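Local structure of uncharacterized peroxidase-related protein (Silicibacter sp., 2PFX) at residues A[72-77]-A[91-96]; A[77-82]-A[125-130]; A[107-110]-A[115-118]; A[131-136]-A[160-165]; A[25-30]-A[35-40]. The protein is of unknown function but probably acts as a thiol-dependent, peroxidase-related oxidoreductase with an AhpD-like helical fold. All blocks are in the same frame, centred on the assembly; numbering follows the deposited sequence.

Interaction 1 of 5, residues A[72-77]-A[91-96]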
# COMPACT_ATOMS: atom_id res chain seq x y z
N GLU A 72 18.05 -21.21 11.39
CA GLU A 72 16.70 -20.97 10.91
C GLU A 72 16.09 -19.72 11.55
O GLU A 72 15.42 -18.94 10.88
CB GLU A 72 15.86 -22.23 11.16
CG GLU A 72 15.92 -23.20 10.01
CD GLU A 72 15.43 -24.61 10.28
OE1 GLU A 72 15.17 -24.97 11.44
OE2 GLU A 72 15.29 -25.38 9.30
N ARG A 73 16.36 -19.56 12.84
CA ARG A 73 15.80 -18.39 13.56
C ARG A 73 16.49 -17.12 13.10
O ARG A 73 15.83 -16.09 12.99
CB ARG A 73 15.91 -18.66 15.06
CG ARG A 73 14.97 -19.78 15.49
CD ARG A 73 15.13 -20.09 16.96
NE ARG A 73 16.06 -21.19 17.15
CZ ARG A 73 16.48 -21.69 18.30
NH1 ARG A 73 16.09 -21.19 19.46
NH2 ARG A 73 17.33 -22.72 18.30
N GLU A 74 17.78 -17.23 12.82
CA GLU A 74 18.48 -16.07 12.26
C GLU A 74 17.97 -15.73 10.86
O GLU A 74 17.92 -14.56 10.50
CB GLU A 74 19.98 -16.31 12.20
CG GLU A 74 20.72 -16.19 13.51
CD GLU A 74 20.65 -14.83 14.17
OE1 GLU A 74 20.12 -13.88 13.55
OE2 GLU A 74 21.14 -14.73 15.32
N MSE A 75 17.59 -16.74 10.09
CA MSE A 75 17.03 -16.50 8.76
C MSE A 75 15.72 -15.74 8.85
O MSE A 75 15.41 -14.84 8.08
CB MSE A 75 16.88 -17.86 8.04
CG MSE A 75 18.22 -18.46 7.66
SE MSE A 75 17.94 -20.29 7.03
CE MSE A 75 17.54 -19.65 5.28
N ILE A 76 14.91 -16.09 9.84
CA ILE A 76 13.64 -15.43 10.05
C ILE A 76 13.93 -13.97 10.37
O ILE A 76 13.32 -13.05 9.84
CB ILE A 76 12.83 -16.07 11.18
CG1 ILE A 76 12.20 -17.41 10.82
CG2 ILE A 76 11.74 -15.14 11.69
CD1 ILE A 76 11.67 -18.19 12.03
N ALA A 77 14.92 -13.81 11.25
CA ALA A 77 15.24 -12.45 11.68
C ALA A 77 15.56 -11.52 10.52
O ALA A 77 15.12 -10.37 10.45
CB ALA A 77 16.43 -12.51 12.63
N VAL A 91 22.24 -5.72 9.41
CA VAL A 91 23.68 -5.87 9.56
C VAL A 91 24.04 -6.94 10.58
O VAL A 91 24.88 -7.81 10.30
CB VAL A 91 24.31 -4.52 9.97
CG1 VAL A 91 25.77 -4.74 10.35
CG2 VAL A 91 24.12 -3.52 8.85
N ALA A 92 23.41 -6.86 11.75
CA ALA A 92 23.75 -7.77 12.83
C ALA A 92 23.37 -9.21 12.49
O ALA A 92 24.18 -10.13 12.67
CB ALA A 92 23.09 -7.30 14.13
N HIS A 93 22.14 -9.39 11.99
CA HIS A 93 21.61 -10.75 11.78
C HIS A 93 22.01 -11.29 10.42
O HIS A 93 22.18 -12.51 10.25
CB HIS A 93 20.10 -10.70 12.01
CG HIS A 93 19.86 -10.47 13.47
ND1 HIS A 93 20.04 -11.46 14.41
CD2 HIS A 93 19.52 -9.35 14.15
CE1 HIS A 93 19.79 -10.97 15.61
NE2 HIS A 93 19.47 -9.70 15.49
N GLY A 94 22.23 -10.40 9.46
CA GLY A 94 22.87 -10.77 8.22
C GLY A 94 24.19 -11.49 8.46
O GLY A 94 24.47 -12.54 7.89
N ALA A 95 25.04 -10.94 9.31
CA ALA A 95 26.32 -11.48 9.74
C ALA A 95 26.13 -12.86 10.33
O ALA A 95 26.84 -13.81 10.01
CB ALA A 95 27.01 -10.56 10.75
N ALA A 96 25.12 -12.95 11.21
CA ALA A 96 24.80 -14.20 11.88
C ALA A 96 24.44 -15.29 10.88
O ALA A 96 24.92 -16.43 11.02
CB ALA A 96 23.67 -14.01 12.88
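H93 ND1 donates to E74 OE1 at 2.6 Å, a short hydrogen bond with an N-H...O angle of 153°. The carboxylate meets the imidazole at the ring's edge, close to its plane, and uses the syn lone pair of OE1; the two flat groups are nearly coplanar. The E74 chain bends at chi2 (-61°), bringing OE1 to ND1, and the two side chains cross at about a right angle. A96 CB lies over one face of the carboxylate, 3.4 Å from E74 CD. A77 CB touches the imidazole obliquely, 4.1 Å from H93 CG. Replacing E74 by an alanine is likely to deprive ND1 of its acceptor, open a gap against A96 and set the imidazole freer to turn. Around them, F168 meets the H93 ring edge-to-face, and Y58 touches both E74 and H93. The spacing of E74 and H93 fits the E-x11-C-x-x-C-x3-H signature of AhpD-like proteins, where the equivalent pair takes part in a proton relay; a similar part here is only inferred. The segments run roughly antiparallel (146°), with their axes 8.8 Å apart, and helix 70-84 is flanked further by helices 48-63, 121-136 and 155-178.

Interaction 2 of 5, residues A[77-82]-A[125-130]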
# COMPACT_ATOMS: atom_id res chain seq x y z
N ALA A 77 14.92 -13.81 11.25
CA ALA A 77 15.24 -12.45 11.68
C ALA A 77 15.56 -11.52 10.52
O ALA A 77 15.12 -10.37 10.45
CB ALA A 77 16.43 -12.51 12.63
N VAL A 78 16.38 -12.03 9.61
CA VAL A 78 16.81 -11.23 8.45
C VAL A 78 15.69 -10.95 7.48
O VAL A 78 15.58 -9.88 6.90
CB VAL A 78 17.96 -11.93 7.71
CG1 VAL A 78 18.34 -11.15 6.45
CG2 VAL A 78 19.15 -12.04 8.64
N VAL A 79 14.82 -11.94 7.26
CA VAL A 79 13.69 -11.69 6.35
C VAL A 79 12.77 -10.64 6.95
O VAL A 79 12.33 -9.69 6.28
CB VAL A 79 12.98 -13.02 6.07
CG1 VAL A 79 11.61 -12.79 5.45
CG2 VAL A 79 13.87 -13.87 5.18
N VAL A 80 12.43 -10.74 8.22
CA VAL A 80 11.65 -9.69 8.89
C VAL A 80 12.35 -8.35 8.73
O VAL A 80 11.73 -7.38 8.30
CB VAL A 80 11.41 -10.01 10.38
CG1 VAL A 80 10.63 -8.89 11.06
CG2 VAL A 80 10.64 -11.33 10.51
N SER A 81 13.64 -8.27 9.05
CA SER A 81 14.39 -7.03 8.96
C SER A 81 14.45 -6.43 7.57
O SER A 81 14.52 -5.23 7.38
CB SER A 81 15.84 -7.28 9.37
OG SER A 81 15.89 -7.87 10.64
N SER A 82 14.48 -7.31 6.57
CA SER A 82 14.53 -6.84 5.20
C SER A 82 13.22 -6.14 4.86
O SER A 82 13.17 -5.08 4.23
CB SER A 82 14.79 -8.01 4.25
OG SER A 82 14.84 -7.58 2.90
N VAL A 125 8.66 -22.10 3.35
CA VAL A 125 7.34 -21.74 3.88
C VAL A 125 7.46 -21.10 5.26
O VAL A 125 6.65 -20.26 5.64
CB VAL A 125 6.39 -22.94 3.91
CG1 VAL A 125 6.27 -23.47 2.47
CG2 VAL A 125 6.82 -24.05 4.85
N MSE A 126 8.49 -21.47 6.00
CA MSE A 126 8.81 -20.81 7.26
C MSE A 126 8.99 -19.31 7.05
O MSE A 126 8.40 -18.47 7.74
CB MSE A 126 10.05 -21.46 7.84
CG MSE A 126 10.50 -20.87 9.17
SE MSE A 126 12.21 -21.55 9.70
CE MSE A 126 13.21 -20.61 8.38
N LEU A 127 9.80 -18.96 6.06
CA LEU A 127 10.00 -17.55 5.74
C LEU A 127 8.79 -16.85 5.13
O LEU A 127 8.56 -15.67 5.38
CB LEU A 127 11.23 -17.38 4.83
CG LEU A 127 12.54 -17.88 5.43
CD1 LEU A 127 13.69 -17.73 4.44
CD2 LEU A 127 12.88 -17.16 6.74
N ASP A 128 8.00 -17.53 4.31
CA ASP A 128 6.79 -16.95 3.76
C ASP A 128 5.78 -16.58 4.85
O ASP A 128 5.10 -15.55 4.79
CB ASP A 128 6.15 -17.94 2.81
CG ASP A 128 6.81 -18.12 1.46
OD1 ASP A 128 7.69 -17.31 1.09
OD2 ASP A 128 6.43 -19.11 0.80
N PHE A 129 5.67 -17.45 5.86
CA PHE A 129 4.81 -17.20 7.01
C PHE A 129 5.28 -15.99 7.82
O PHE A 129 4.51 -15.12 8.21
CB PHE A 129 4.78 -18.47 7.87
CG PHE A 129 3.71 -18.50 8.97
CD1 PHE A 129 2.43 -18.98 8.71
CD2 PHE A 129 3.99 -18.07 10.25
CE1 PHE A 129 1.49 -19.02 9.72
CE2 PHE A 129 3.05 -18.08 11.26
CZ PHE A 129 1.78 -18.53 10.97
N ALA A 130 6.58 -15.93 8.07
CA ALA A 130 7.16 -14.79 8.78
C ALA A 130 6.87 -13.51 8.00
O ALA A 130 6.50 -12.50 8.61
CB ALA A 130 8.65 -14.99 8.99
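V79 and L127 meet side chain to side chain where helix 70-84 packs on helix 121-136 in the all-helical core of the AhpD-like fold. V79 points across at its partner and leads with one branch: CG2 reaches L127 CD2 at 3.8 Å and CD1 at 3.9 Å, resting against both methyls of the leucine fork. L127 leaves its helix more to one side and recovers the distance with its length. With CG anti to the carbonyl carbon (chi1 -60°) and the chain stretched on beyond it, the fork is carried out to the valine, and the two side chains cross at a slant. Y114, from the loop beyond helix 104-112, touches both residues.

One residue further along, V80 sets out to the side of the interface while A130 points its CB across. Their meeting is looser, V80 CG2 lying 4.4 Å from A130 CB, although here the backbones come slightly closer, 6.8 Å between the CA atoms of V80 and A130. N169 and T165 of helix 155-178 lie against V80 and A130 respectively, so that pair lies where three helices converge. No hydrogen bond crosses between the segments. S81, on the far side of helix 70-84, bonds back into its own helix: S81 OG donates to A77 O at 2.6 Å from above the carbonyl plane, while S81 N approaches the same oxygen from the opposite face.

Interaction 3 of 5, residues A[107-110]-A[115-118]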
# COMPACT_ATOMS: atom_id res chain seq x y z
N GLY A 107 23.32 -15.08 3.18
CA GLY A 107 23.01 -13.85 3.92
C GLY A 107 22.57 -12.72 3.04
O GLY A 107 21.65 -11.98 3.40
N GLU A 108 23.22 -12.61 1.87
CA GLU A 108 22.89 -11.47 1.00
C GLU A 108 21.52 -11.63 0.41
O GLU A 108 20.73 -10.69 0.30
CB GLU A 108 23.97 -11.34 -0.08
CG GLU A 108 25.34 -11.04 0.51
CD GLU A 108 25.36 -9.66 1.13
OE1 GLU A 108 25.34 -8.71 0.31
OE2 GLU A 108 25.40 -9.50 2.37
N MSE A 109 21.24 -12.86 0.01
CA MSE A 109 19.94 -13.18 -0.54
C MSE A 109 18.83 -12.85 0.43
O MSE A 109 17.82 -12.29 0.04
CB MSE A 109 19.86 -14.66 -0.95
CG MSE A 109 20.66 -15.00 -2.20
SE MSE A 109 20.78 -16.93 -2.37
CE MSE A 109 20.97 -16.86 -4.28
N LEU A 110 18.97 -13.19 1.71
CA LEU A 110 17.90 -12.97 2.67
C LEU A 110 17.77 -11.48 2.98
O LEU A 110 16.68 -10.98 3.22
CB LEU A 110 18.13 -13.77 3.95
CG LEU A 110 18.23 -15.29 3.80
CD1 LEU A 110 18.20 -16.01 5.15
CD2 LEU A 110 17.10 -15.88 2.96
N ARG A 115 13.20 -14.50 -1.66
CA ARG A 115 12.53 -15.37 -2.60
C ARG A 115 13.46 -15.96 -3.64
O ARG A 115 13.06 -16.91 -4.32
CB ARG A 115 11.44 -14.57 -3.31
CG ARG A 115 10.37 -14.07 -2.35
CD ARG A 115 9.16 -13.52 -3.11
NE ARG A 115 8.92 -12.16 -2.67
CZ ARG A 115 8.12 -11.73 -1.72
NH1 ARG A 115 7.39 -12.58 -1.00
NH2 ARG A 115 8.09 -10.42 -1.53
N VAL A 116 14.64 -15.37 -3.78
CA VAL A 116 15.56 -15.86 -4.79
C VAL A 116 16.36 -17.03 -4.25
O VAL A 116 17.05 -17.70 -5.00
CB VAL A 116 16.60 -14.81 -5.26
CG1 VAL A 116 15.90 -13.62 -5.87
CG2 VAL A 116 17.46 -14.41 -4.07
N ALA A 117 16.31 -17.27 -2.95
CA ALA A 117 17.20 -18.27 -2.38
C ALA A 117 16.71 -19.68 -2.71
O ALA A 117 15.51 -19.95 -2.59
CB ALA A 117 17.32 -18.08 -0.88
N PRO A 118 17.60 -20.57 -3.10
CA PRO A 118 17.19 -21.96 -3.42
C PRO A 118 17.08 -22.80 -2.16
O PRO A 118 17.91 -23.65 -1.83
CB PRO A 118 18.34 -22.44 -4.31
CG PRO A 118 19.53 -21.75 -3.74
CD PRO A 118 19.05 -20.41 -3.28
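M109, a selenomethionine, reaches from helix 104-112 across to V116, A117 and P118. These belong to the helix-loop-helix connection to helix 121-136, with R115 and V116 in a short 3-10 segment. The close-packed part lies along this one side chain. Its CG rests against V116 CG2 at 3.8 Å, and further out SE settles on A117, 3.8 Å from CA and 3.9 Å from CB. The chain stays extended beyond CG (chi2 168°, chi3 153°), which is what lets a single residue run past three successive partners. P118 takes the end of the row: its CD lies 4.0 Å from SE, the two side chains crossing at about a right angle. V116 sends CG2 into the space between its own backbone N and carbonyl carbon, and this is the methyl that meets M109.

The rest is looser. L110 starts away from the loop, and only its CD2 turns back, reaching A117 CB at 4.4 Å; the side chain also packs on M75 and V78 of helix 70-84. On the outer side V116 and P118 are partly exposed, but the assembly closes over some of this edge, for F87 of the second subunit packs on both M109 and V116. Between the two segments there is no hydrogen bond or ion pair. The reversal of the chain on its way to helix 121-136 is therefore held across this contact by apolar van der Waals packing, which fixes how close the parts come but demands little exact direction.

Interaction 4 of 5, residues A[131-136]-A[160-165]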
# COMPACT_ATOMS: atom_id res chain seq x y z
N ALA A 131 7.03 -13.56 6.70
CA ALA A 131 6.77 -12.43 5.80
C ALA A 131 5.32 -11.99 5.87
O ALA A 131 5.01 -10.80 5.99
CB ALA A 131 7.12 -12.76 4.35
N LYS A 132 4.42 -12.96 5.81
CA LYS A 132 3.01 -12.63 5.92
C LYS A 132 2.63 -12.07 7.28
O LYS A 132 1.77 -11.19 7.44
CB LYS A 132 2.17 -13.87 5.58
CG LYS A 132 0.67 -13.51 5.58
CD LYS A 132 -0.19 -14.69 5.17
CE LYS A 132 -1.64 -14.23 5.07
NZ LYS A 132 -2.40 -15.20 4.23
N MSE A 133 3.23 -12.58 8.34
CA MSE A 133 3.05 -12.03 9.67
C MSE A 133 3.56 -10.59 9.75
O MSE A 133 3.02 -9.73 10.42
CB MSE A 133 3.85 -12.84 10.68
CG MSE A 133 3.19 -14.12 11.16
SE MSE A 133 4.19 -15.05 12.46
CE MSE A 133 4.08 -13.71 13.83
N THR A 134 4.65 -10.36 9.02
CA THR A 134 5.29 -9.05 9.07
C THR A 134 4.46 -8.02 8.34
O THR A 134 4.23 -6.90 8.83
CB THR A 134 6.73 -9.16 8.54
OG1 THR A 134 7.48 -10.00 9.45
CG2 THR A 134 7.42 -7.80 8.54
N ARG A 135 3.93 -8.40 7.17
CA ARG A 135 3.08 -7.48 6.41
C ARG A 135 1.62 -7.45 6.78
O ARG A 135 0.93 -6.42 6.63
CB ARG A 135 3.20 -7.88 4.93
CG ARG A 135 4.51 -7.41 4.32
CD ARG A 135 5.25 -8.50 3.58
NE ARG A 135 5.01 -8.45 2.15
CZ ARG A 135 5.57 -9.23 1.24
NH1 ARG A 135 6.46 -10.17 1.57
NH2 ARG A 135 5.21 -9.01 -0.02
N ALA A 136 1.06 -8.55 7.25
CA ALA A 136 -0.40 -8.64 7.37
C ALA A 136 -0.81 -9.75 8.31
O ALA A 136 -1.52 -10.67 7.90
CB ALA A 136 -1.01 -8.88 6.00
N ASP A 160 7.03 -21.02 17.97
CA ASP A 160 8.38 -20.47 17.88
C ASP A 160 8.56 -19.58 16.67
O ASP A 160 9.20 -18.53 16.75
CB ASP A 160 9.39 -21.61 17.85
CG ASP A 160 9.55 -22.35 19.16
OD1 ASP A 160 8.88 -21.92 20.13
OD2 ASP A 160 10.32 -23.35 19.23
N ILE A 161 8.03 -19.97 15.51
CA ILE A 161 8.20 -19.10 14.34
C ILE A 161 7.52 -17.76 14.56
O ILE A 161 8.01 -16.66 14.26
CB ILE A 161 7.68 -19.79 13.07
CG1 ILE A 161 8.52 -21.00 12.62
CG2 ILE A 161 7.58 -18.80 11.92
CD1 ILE A 161 7.73 -21.95 11.75
N ALA A 162 6.31 -17.83 15.13
CA ALA A 162 5.55 -16.63 15.44
C ALA A 162 6.29 -15.75 16.44
O ALA A 162 6.30 -14.53 16.29
CB ALA A 162 4.17 -17.00 15.96
N ASN A 163 6.90 -16.34 17.45
CA ASN A 163 7.53 -15.47 18.46
C ASN A 163 8.81 -14.85 17.94
O ASN A 163 9.07 -13.67 18.20
CB ASN A 163 7.73 -16.24 19.76
CG ASN A 163 6.48 -16.16 20.62
OD1 ASN A 163 6.41 -15.34 21.53
ND2 ASN A 163 5.51 -17.00 20.31
N VAL A 164 9.61 -15.62 17.21
CA VAL A 164 10.82 -15.06 16.64
C VAL A 164 10.43 -13.92 15.69
O VAL A 164 10.99 -12.84 15.76
CB VAL A 164 11.66 -16.12 15.93
CG1 VAL A 164 12.81 -15.49 15.15
CG2 VAL A 164 12.17 -17.09 16.99
N THR A 165 9.47 -14.19 14.82
CA THR A 165 8.99 -13.20 13.87
C THR A 165 8.50 -11.94 14.59
O THR A 165 8.90 -10.82 14.30
CB THR A 165 7.82 -13.77 13.04
OG1 THR A 165 8.27 -14.89 12.24
CG2 THR A 165 7.29 -12.74 12.06
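M133, a selenomethionine, is the first residue of 131-136 to touch the other helix, and it does so through CB, SE and CE. Its CB lies 3.7 Å from T165 CG2; beyond that SE reaches A162, and the bend at chi3 (65°) turns CE onto it, with CE 3.9 Å from A162 CB and only 3.4 Å from A162 O. The methyl thus lies against a backbone carbonyl as well as against the alanine. T165 turns its two branches to different tasks. CG2, anti to the backbone N, faces M133, while OG1 bends back to donate to I161 O at 2.7 Å, from above the carbonyl plane and on the opposite face from T165 N. Exchanging T165 for an alanine removes both branches, which is likely to open a gap beside M133 CB and leave I161 O without its hydroxyl donor. This is a crossing of helices 121-136 and 155-178 in the AhpD-like helical core, their segments 49° apart with axes 10.2 Å distant. Next comes T134, whose OG1 stands 3.8 Å from the same T165 CG2 but bonds to A130 O and to N169 ND2. The carbonyls of M133 and T134 both accept from R173 of the third subunit, so this end of helix 121-136 is also tied into the assembly. R135 points elsewhere, forming a salt bridge with E139 of the fourth subunit.

Interaction 5 of 5, residues A[25-30]-A[35-40]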
# COMPACT_ATOMS: atom_id res chain seq x y z
N LYS A 25 30.78 -6.61 34.06
CA LYS A 25 31.12 -8.03 34.00
C LYS A 25 30.46 -8.71 32.79
O LYS A 25 31.06 -9.48 32.05
CB LYS A 25 30.67 -8.74 35.27
CG LYS A 25 31.68 -8.78 36.39
CD LYS A 25 31.08 -9.27 37.69
CE LYS A 25 30.71 -10.75 37.56
NZ LYS A 25 30.21 -11.29 38.85
N TYR A 26 29.19 -8.39 32.59
CA TYR A 26 28.42 -9.00 31.52
C TYR A 26 29.03 -8.61 30.19
O TYR A 26 29.22 -9.36 29.24
CB TYR A 26 26.95 -8.56 31.60
CG TYR A 26 26.10 -9.08 30.46
CD1 TYR A 26 25.85 -10.43 30.31
CD2 TYR A 26 25.54 -8.20 29.54
CE1 TYR A 26 25.07 -10.91 29.27
CE2 TYR A 26 24.76 -8.66 28.50
CZ TYR A 26 24.53 -10.01 28.37
OH TYR A 26 23.75 -10.45 27.33
N PHE A 27 29.39 -7.34 30.10
CA PHE A 27 29.99 -6.86 28.87
C PHE A 27 31.35 -7.47 28.63
O PHE A 27 31.73 -7.65 27.48
CB PHE A 27 30.04 -5.33 28.92
CG PHE A 27 28.71 -4.65 28.62
CD1 PHE A 27 27.52 -5.33 28.43
CD2 PHE A 27 28.70 -3.27 28.52
CE1 PHE A 27 26.34 -4.70 28.15
CE2 PHE A 27 27.52 -2.61 28.21
CZ PHE A 27 26.36 -3.33 28.02
N GLU A 28 32.07 -7.78 29.70
CA GLU A 28 33.35 -8.48 29.46
C GLU A 28 33.11 -9.83 28.82
O GLU A 28 33.83 -10.33 27.95
CB GLU A 28 34.08 -8.60 30.79
CG GLU A 28 34.71 -7.28 31.21
CD GLU A 28 34.88 -7.10 32.69
OE1 GLU A 28 34.59 -8.03 33.47
OE2 GLU A 28 35.33 -5.99 33.05
N ILE A 29 32.03 -10.44 29.29
CA ILE A 29 31.68 -11.77 28.78
C ILE A 29 31.28 -11.70 27.32
O ILE A 29 31.70 -12.49 26.47
CB ILE A 29 30.58 -12.36 29.68
CG1 ILE A 29 30.99 -12.71 31.10
CG2 ILE A 29 30.00 -13.58 28.99
CD1 ILE A 29 31.73 -13.98 31.44
N CYS A 30 30.45 -10.73 26.93
CA CYS A 30 30.05 -10.56 25.53
C CYS A 30 31.25 -10.39 24.62
O CYS A 30 31.41 -10.96 23.55
CB CYS A 30 29.13 -9.33 25.37
SG CYS A 30 27.53 -9.36 26.20
N GLY A 35 33.47 -11.03 20.45
CA GLY A 35 34.49 -10.18 19.89
C GLY A 35 34.15 -8.71 19.98
O GLY A 35 34.92 -7.83 19.59
N MSE A 36 32.98 -8.42 20.52
CA MSE A 36 32.47 -7.07 20.60
C MSE A 36 31.40 -7.00 21.68
O MSE A 36 30.95 -8.05 22.14
CB MSE A 36 31.83 -6.65 19.26
CG MSE A 36 30.56 -7.44 18.95
SE MSE A 36 29.64 -7.03 17.32
CE MSE A 36 31.07 -7.50 16.17
N VAL A 37 31.00 -5.77 22.00
CA VAL A 37 29.75 -5.56 22.73
C VAL A 37 28.69 -5.00 21.79
O VAL A 37 28.80 -3.82 21.38
CB VAL A 37 29.95 -4.62 23.94
CG1 VAL A 37 28.65 -4.46 24.70
CG2 VAL A 37 31.02 -5.21 24.85
N PRO A 38 27.72 -5.82 21.42
CA PRO A 38 26.68 -5.36 20.50
C PRO A 38 26.00 -4.10 21.02
O PRO A 38 25.60 -3.97 22.18
CB PRO A 38 25.70 -6.53 20.43
CG PRO A 38 26.60 -7.71 20.66
CD PRO A 38 27.55 -7.25 21.75
N ASN A 39 25.85 -3.15 20.10
CA ASN A 39 25.29 -1.86 20.49
C ASN A 39 23.88 -1.89 20.99
O ASN A 39 23.47 -1.04 21.78
CB ASN A 39 25.38 -0.90 19.27
CG ASN A 39 26.75 -0.25 19.16
OD1 ASN A 39 27.56 -0.30 20.09
ND2 ASN A 39 27.04 0.37 18.02
N VAL A 40 23.05 -2.86 20.57
CA VAL A 40 21.73 -2.97 21.18
C VAL A 40 21.83 -3.17 22.68
O VAL A 40 21.01 -2.69 23.46
CB VAL A 40 20.93 -4.12 20.54
CG1 VAL A 40 21.58 -5.46 20.79
CG2 VAL A 40 19.50 -4.11 21.06
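G35 follows directly on helix 21-34 and lies beside its final turns, with its N 3.7 Å from C30 O; here begins the short helix-loop-helix connection into helix 39-44. Its phi of 82° takes the chain out of the helix, and a beta carbon at these backbone angles would jam against the preceding carbonyl. M36, a selenomethionine, turns its side chain from helix 21-34 to pack on E185, Y186 and Q189, but its backbone remains close, bringing M36 O within 3.3 Å of C30 O, two acceptors without a bond between them. V37 carries the main side-chain contact and divides it between its methyls. CG1, placed anti to the backbone N (chi1 -178°), sits over the face of the F27 ring in a CH-pi contact, 3.8 Å from the centroid and 6° off the ring normal. CG2 lies instead on the helix backbone, 3.7 Å from F27 O. The loop is also anchored to the C-terminal region, V37 O and N39 N both bonding to N183. P38, at the N-cap position of helix 39-44, closes the contact with its ring, whose CD lies 4.5 Å from C30 CB.

In the fold
Helix 70-84 joins interactions 1 and 2, which share A77 and have centres 10 Å apart; V78 CG2 packs 3.5 Å from H93 C, joining the two contacts directly. Interactions 2 and 4 both use helix 121-136, with centres 7 Å apart, and A130 CB lies 3.3 Å from T165 OG1. Interaction 3 is nested in the loop closed by interaction 2 and touches interaction 1, with L110 CD1 3.5 Å from M75 CG. Interaction 5 stands apart: its centre is 18 Å from that of interaction 1, the probable active-site region, with nearest atoms about 7 Å apart, and 27 to 30 Å from the centres of the other three.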